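Local atomic coordinates of protein NBR1 homolog (PDB entry 6TGS), a protein that probably acts as a receptor that delivers ubiquitinated protein aggregates to autophagic degradation in the plant vacuole, and self-associates through the PB1 domain described here. Residues A[8-14]-A[83-89]. The protein carries 3 engineered substitutions. Residues are numbered along the deposited sequence; the frame is centred on the assembly and turned at random.
Sequences LVVKVSY and KFLKINV. With GOL (glycerol), chain B; PEG (di(hydroxyethyl)ether), chain G.
The parallel pairing of the first and last strands at the centre of a ubiquitin-like beta-grasp sheet is well illustrated by this PB1 domain, where V9, K11 and S13 of 8-14 bond by their backbones to residues of 83-89. The short strand segments approach to 4.6 Å and their directions differ by 19°. As in any parallel ladder, every second residue of one strand bonds to the two residues that flank its counterpart: K11 N reaches L85 O at 2.8 Å, and K11 O accepts I87 N. V9 and S13 repeat the pattern, but the ladder slackens where the strand 84-90 begins, V9 N to K83 O stretching to 3.3 Å with the donor tilted 28° from the carbonyl plane.

Side chains alternate between two faces. On that of V10, V12, L85 and I87, V10 CG1 meets I87 CD1 at 3.9 Å, and V12 CG1 lies against V89 CG2, a contact made doubtful by a second V12 conformer. On the face of V9, K11, F84 and K86, the K11 chain, its CG beside its own backbone N (chi1 -60°), crosses the F84 side chain at about a right angle, with CG at the ring's edge. Further along, K86 NZ donates to a lone pair of N88 OD1 in the carbonyl plane (2.7 Å). Glycerol and a polyether fragment, probably from the crystallisation liquor, bind near S13.

Strand 17-23 flanks 8-14 and strand 55-59 flanks 84-90, both antiparallel, while helix 35-46 packs against V12, I87 and V89 through L38, I42 and F46.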
ATOM      1  N   LEU A   8       3.057  -2.265  10.044  1.00 36.74           N
ATOM      2  CA  LEU A   8       3.032  -1.065   9.219  1.00 34.31           C
ATOM      3  C   LEU A   8       1.622  -0.496   9.195  1.00 28.99           C
ATOM      4  O   LEU A   8       0.666  -1.209   8.883  1.00 26.05           O
ATOM      5  CB  LEU A   8       3.491  -1.374   7.793  1.00 32.92           C
ATOM      6  CG  LEU A   8       3.373  -0.251   6.749  1.00 38.25           C
ATOM      7  CD1 LEU A   8       4.396   0.845   6.994  1.00 37.17           C
ATOM      8  CD2 LEU A   8       3.499  -0.797   5.329  1.00 35.42           C
ATOM      9  N   VAL A   9       1.497   0.784   9.515  1.00 27.24           N
ATOM     10  CA  VAL A   9       0.224   1.476   9.364  1.00 28.03           C
ATOM     11  C   VAL A   9       0.103   1.924   7.912  1.00 21.75           C
ATOM     12  O   VAL A   9       0.979   2.617   7.388  1.00 25.52           O
ATOM     13  CB  VAL A   9       0.124   2.670  10.321  1.00 30.01           C
ATOM     14  CG1 VAL A   9      -1.114   3.489  10.008  1.00 25.26           C
ATOM     15  CG2 VAL A   9       0.084   2.174  11.750  1.00 38.41           C
ATOM     16  N   VAL A  10      -0.984   1.518   7.263  1.00 17.24           N
ATOM     17  CA  VAL A  10      -1.256   1.886   5.878  1.00 18.52           C
ATOM     18  C   VAL A  10      -2.494   2.766   5.871  1.00 20.25           C
ATOM     19  O   VAL A  10      -3.524   2.403   6.444  1.00 23.20           O
ATOM     20  CB  VAL A  10      -1.443   0.645   4.990  1.00 19.65           C
ATOM     21  CG1 VAL A  10      -1.755   1.056   3.548  1.00 23.23           C
ATOM     22  CG2 VAL A  10      -0.195  -0.221   5.037  1.00 20.52           C
ATOM     23  N   LYS A  11      -2.381   3.933   5.266  1.00 16.64           N
ATOM     24  CA  LYS A  11      -3.551   4.783   4.957  1.00 17.25           C
ATOM     25  C   LYS A  11      -3.857   4.800   3.447  1.00 21.98           C
ATOM     26  O   LYS A  11      -2.910   5.028   2.740  1.00 22.11           O
ATOM     27  CB  LYS A  11      -3.357   6.166   5.570  1.00 17.82           C
ATOM     28  CG  LYS A  11      -3.197   6.131   7.076  1.00 23.72           C
ATOM     29  CD  LYS A  11      -3.051   7.488   7.683  1.00 25.17           C
ATOM     30  CE  LYS A  11      -2.489   7.403   9.083  1.00 37.53           C
ATOM     31  NZ  LYS A  11      -1.990   8.717   9.546  1.00 45.57           N
ATOM     32  N   VAL A  12      -4.990   4.627   3.081  0.70 16.01           N
ATOM     33  CA  VAL A  12      -5.329   4.594   1.664  0.70 16.87           C
ATOM     34  C   VAL A  12      -6.313   5.722   1.403  0.70 16.21           C
ATOM     35  O   VAL A  12      -7.263   5.912   2.170  0.70 16.77           O
ATOM     36  CB  VAL A  12      -5.924   3.235   1.251  0.70 18.59           C
ATOM     37  CG1 VAL A  12      -6.146   3.206  -0.251  0.70 18.51           C
ATOM     38  CG2 VAL A  12      -5.007   2.097   1.672  0.70 19.11           C
ATOM     39  N   SER A  13      -6.070   6.488   0.348  0.70 15.33           N
ATOM     40  CA  SER A  13      -6.956   7.569  -0.048  0.70 17.75           C
ATOM     41  C   SER A  13      -7.630   7.237  -1.372  0.70 21.85           C
ATOM     42  O   SER A  13      -6.958   6.900  -2.358  0.70 18.91           O
ATOM     43  CB  SER A  13      -6.193   8.885  -0.161  0.70 20.04           C
ATOM     44  OG  SER A  13      -7.083   9.927  -0.497  0.70 24.59           O
ATOM     45  N   TYR A  14      -8.953   7.342  -1.398  1.00 20.90           N
ATOM     46  CA  TYR A  14      -9.693   7.220  -2.642  1.00 22.55           C
ATOM     47  C   TYR A  14     -10.942   8.085  -2.544  1.00 27.32           C
ATOM     48  O   TYR A  14     -11.595   8.109  -1.501  1.00 31.62           O
ATOM     49  CB  TYR A  14     -10.087   5.760  -2.932  1.00 21.27           C
ATOM     50  CG  TYR A  14     -10.929   5.589  -4.170  1.00 21.24           C
ATOM     51  CD1 TYR A  14     -10.354   5.622  -5.429  1.00 28.76           C
ATOM     52  CD2 TYR A  14     -12.303   5.384  -4.076  1.00 26.14           C
ATOM     53  CE1 TYR A  14     -11.121   5.465  -6.571  1.00 32.82           C
ATOM     54  CE2 TYR A  14     -13.075   5.219  -5.213  1.00 25.22           C
ATOM     55  CZ  TYR A  14     -12.477   5.263  -6.457  1.00 29.00           C
ATOM     56  OH  TYR A  14     -13.245   5.112  -7.587  1.00 33.49           O
ATOM     57  N   LYS A  83       7.442   3.239   8.394  1.00 50.94           N
ATOM     58  CA  LYS A  83       6.499   2.766   9.445  1.00 59.05           C
ATOM     59  C   LYS A  83       5.089   3.233   9.127  1.00 53.08           C
ATOM     60  O   LYS A  83       4.139   2.684   9.686  1.00 52.18           O
ATOM     61  CB  LYS A  83       6.855   3.454  10.758  1.00 58.91           C
ATOM     62  CG  LYS A  83       6.012   3.009  11.948  1.00 52.66           C
ATOM     63  CD  LYS A  83       6.194   3.849  13.190  1.00 69.90           C
ATOM     64  CE  LYS A  83       5.402   3.342  14.375  1.00 64.14           C
ATOM     65  NZ  LYS A  83       5.934   2.054  14.879  1.00 68.07           N
ATOM     66  N   PHE A  84       4.826   4.038   8.289  1.00 42.33           N
ATOM     67  CA  PHE A  84       3.661   4.751   7.715  1.00 41.54           C
ATOM     68  C   PHE A  84       3.810   4.778   6.200  1.00 36.93           C
ATOM     69  O   PHE A  84       4.892   5.066   5.712  1.00 37.54           O
ATOM     70  CB  PHE A  84       3.495   6.129   8.351  1.00 37.22           C
ATOM     71  CG  PHE A  84       2.376   6.953   7.777  1.00 50.94           C
ATOM     72  CD1 PHE A  84       1.092   6.444   7.704  1.00 47.89           C
ATOM     73  CD2 PHE A  84       2.602   8.240   7.322  1.00 52.82           C
ATOM     74  CE1 PHE A  84       0.060   7.198   7.178  1.00 47.73           C
ATOM     75  CE2 PHE A  84       1.568   8.994   6.794  1.00 48.62           C
ATOM     76  CZ  PHE A  84       0.297   8.475   6.735  1.00 41.61           C
ATOM     77  N   LEU A  85       2.612   4.292   5.689  1.00 26.36           N
ATOM     78  CA  LEU A  85       2.496   4.393   4.229  1.00 27.31           C
ATOM     79  C   LEU A  85       1.150   5.008   3.879  1.00 23.31           C
ATOM     80  O   LEU A  85       0.155   4.475   4.284  1.00 30.33           O
ATOM     81  CB  LEU A  85       2.660   2.999   3.641  1.00 22.37           C
ATOM     82  CG  LEU A  85       2.564   2.906   2.126  1.00 27.42           C
ATOM     83  CD1 LEU A  85       3.676   3.710   1.483  1.00 26.37           C
ATOM     84  CD2 LEU A  85       2.641   1.457   1.693  1.00 26.59           C
ATOM     85  N   LYS A  86       1.180   6.113   3.158  1.00 20.82           N
ATOM     86  CA  LYS A  86      -0.054   6.688   2.636  1.00 19.73           C
ATOM     87  C   LYS A  86      -0.104   6.427   1.144  1.00 21.61           C
ATOM     88  O   LYS A  86       0.750   6.932   0.402  1.00 19.71           O
ATOM     89  CB  LYS A  86      -0.168   8.185   2.894  1.00 20.72           C
ATOM     90  CG  LYS A  86      -1.478   8.739   2.349  1.00 26.47           C
ATOM     91  CD  LYS A  86      -1.454  10.240   2.157  1.00 32.15           C
ATOM     92  CE  LYS A  86      -2.872  10.791   1.971  1.00 33.19           C
ATOM     93  NZ  LYS A  86      -3.229  11.081   0.567  1.00 45.03           N
ATOM     94  N   ILE A  87      -1.113   5.667   0.708  1.00 15.95           N
ATOM     95  CA  ILE A  87      -1.270   5.255  -0.688  1.00 16.50           C
ATOM     96  C   ILE A  87      -2.432   6.023  -1.303  1.00 17.25           C
ATOM     97  O   ILE A  87      -3.562   5.961  -0.804  1.00 18.13           O
ATOM     98  CB  ILE A  87      -1.515   3.742  -0.803  1.00 18.46           C
ATOM     99  CG1 ILE A  87      -0.353   2.929  -0.229  1.00 21.52           C
ATOM    100  CG2 ILE A  87      -1.837   3.351  -2.264  1.00 22.49           C
ATOM    101  CD1 ILE A  87      -0.648   1.429  -0.201  1.00 22.76           C
ATOM    102  N   ASN A  88      -2.181   6.722  -2.411  1.00 15.76           N
ATOM    103  CA  ASN A  88      -3.269   7.319  -3.163  1.00 16.84           C
ATOM    104  C   ASN A  88      -3.730   6.338  -4.236  1.00 19.19           C
ATOM    105  O   ASN A  88      -2.903   5.751  -4.950  1.00 19.80           O
ATOM    106  CB  ASN A  88      -2.833   8.632  -3.826  1.00 19.49           C
ATOM    107  CG  ASN A  88      -2.734   9.790  -2.848  1.00 36.15           C
ATOM    108  OD1 ASN A  88      -3.352   9.780  -1.790  1.00 30.14           O
ATOM    109  ND2 ASN A  88      -1.956  10.805  -3.211  1.00 45.67           N
ATOM    110  N   VAL A  89      -5.050   6.191  -4.382  1.00 16.86           N
ATOM    111  CA  VAL A  89      -5.644   5.263  -5.346  1.00 18.36           C
ATOM    112  C   VAL A  89      -6.263   6.054  -6.475  1.00 18.94           C
ATOM    113  O   VAL A  89      -7.115   6.915  -6.243  1.00 20.79           O
ATOM    114  CB  VAL A  89      -6.733   4.376  -4.704  1.00 19.48           C
ATOM    115  CG1 VAL A  89      -7.303   3.421  -5.760  1.00 20.33           C
ATOM    116  CG2 VAL A  89      -6.181   3.614  -3.557  1.00 20.62           C
TER
HETATM  117  C1  GOL B 101      -7.439   9.404  -4.715  1.00 37.00           C
HETATM  118  O1  GOL B 101      -8.684   9.237  -5.345  1.00 41.69           O
HETATM  119  C2  GOL B 101      -7.202  10.904  -4.549  1.00 52.24           C
HETATM  120  O2  GOL B 101      -5.849  11.231  -4.645  1.00 53.54           O
HETATM  121  C3  GOL B 101      -7.768  11.241  -3.159  1.00 39.18           C
HETATM  122  O3  GOL B 101      -8.767  10.319  -2.846  1.00 42.75           O
HETATM  123  C1  PEG G 106      -6.057  12.332   1.416  1.00 40.63           C
HETATM  124  O1  PEG G 106      -5.758  12.249   0.045  1.00 50.37           O
HETATM  125  C2  PEG G 106      -7.536  12.055   1.650  1.00 42.32           C
HETATM  126  O2  PEG G 106      -8.192  13.270   1.852  1.00 59.91           O
HETATM  127  C3  PEG G 106      -8.413  13.542   3.200  1.00 40.84           C
HETATM  128  C4  PEG G 106      -9.912  13.647   3.426  1.00 36.44           C
HETATM  129  O4  PEG G 106     -10.469  12.374   3.525  1.00 38.74           O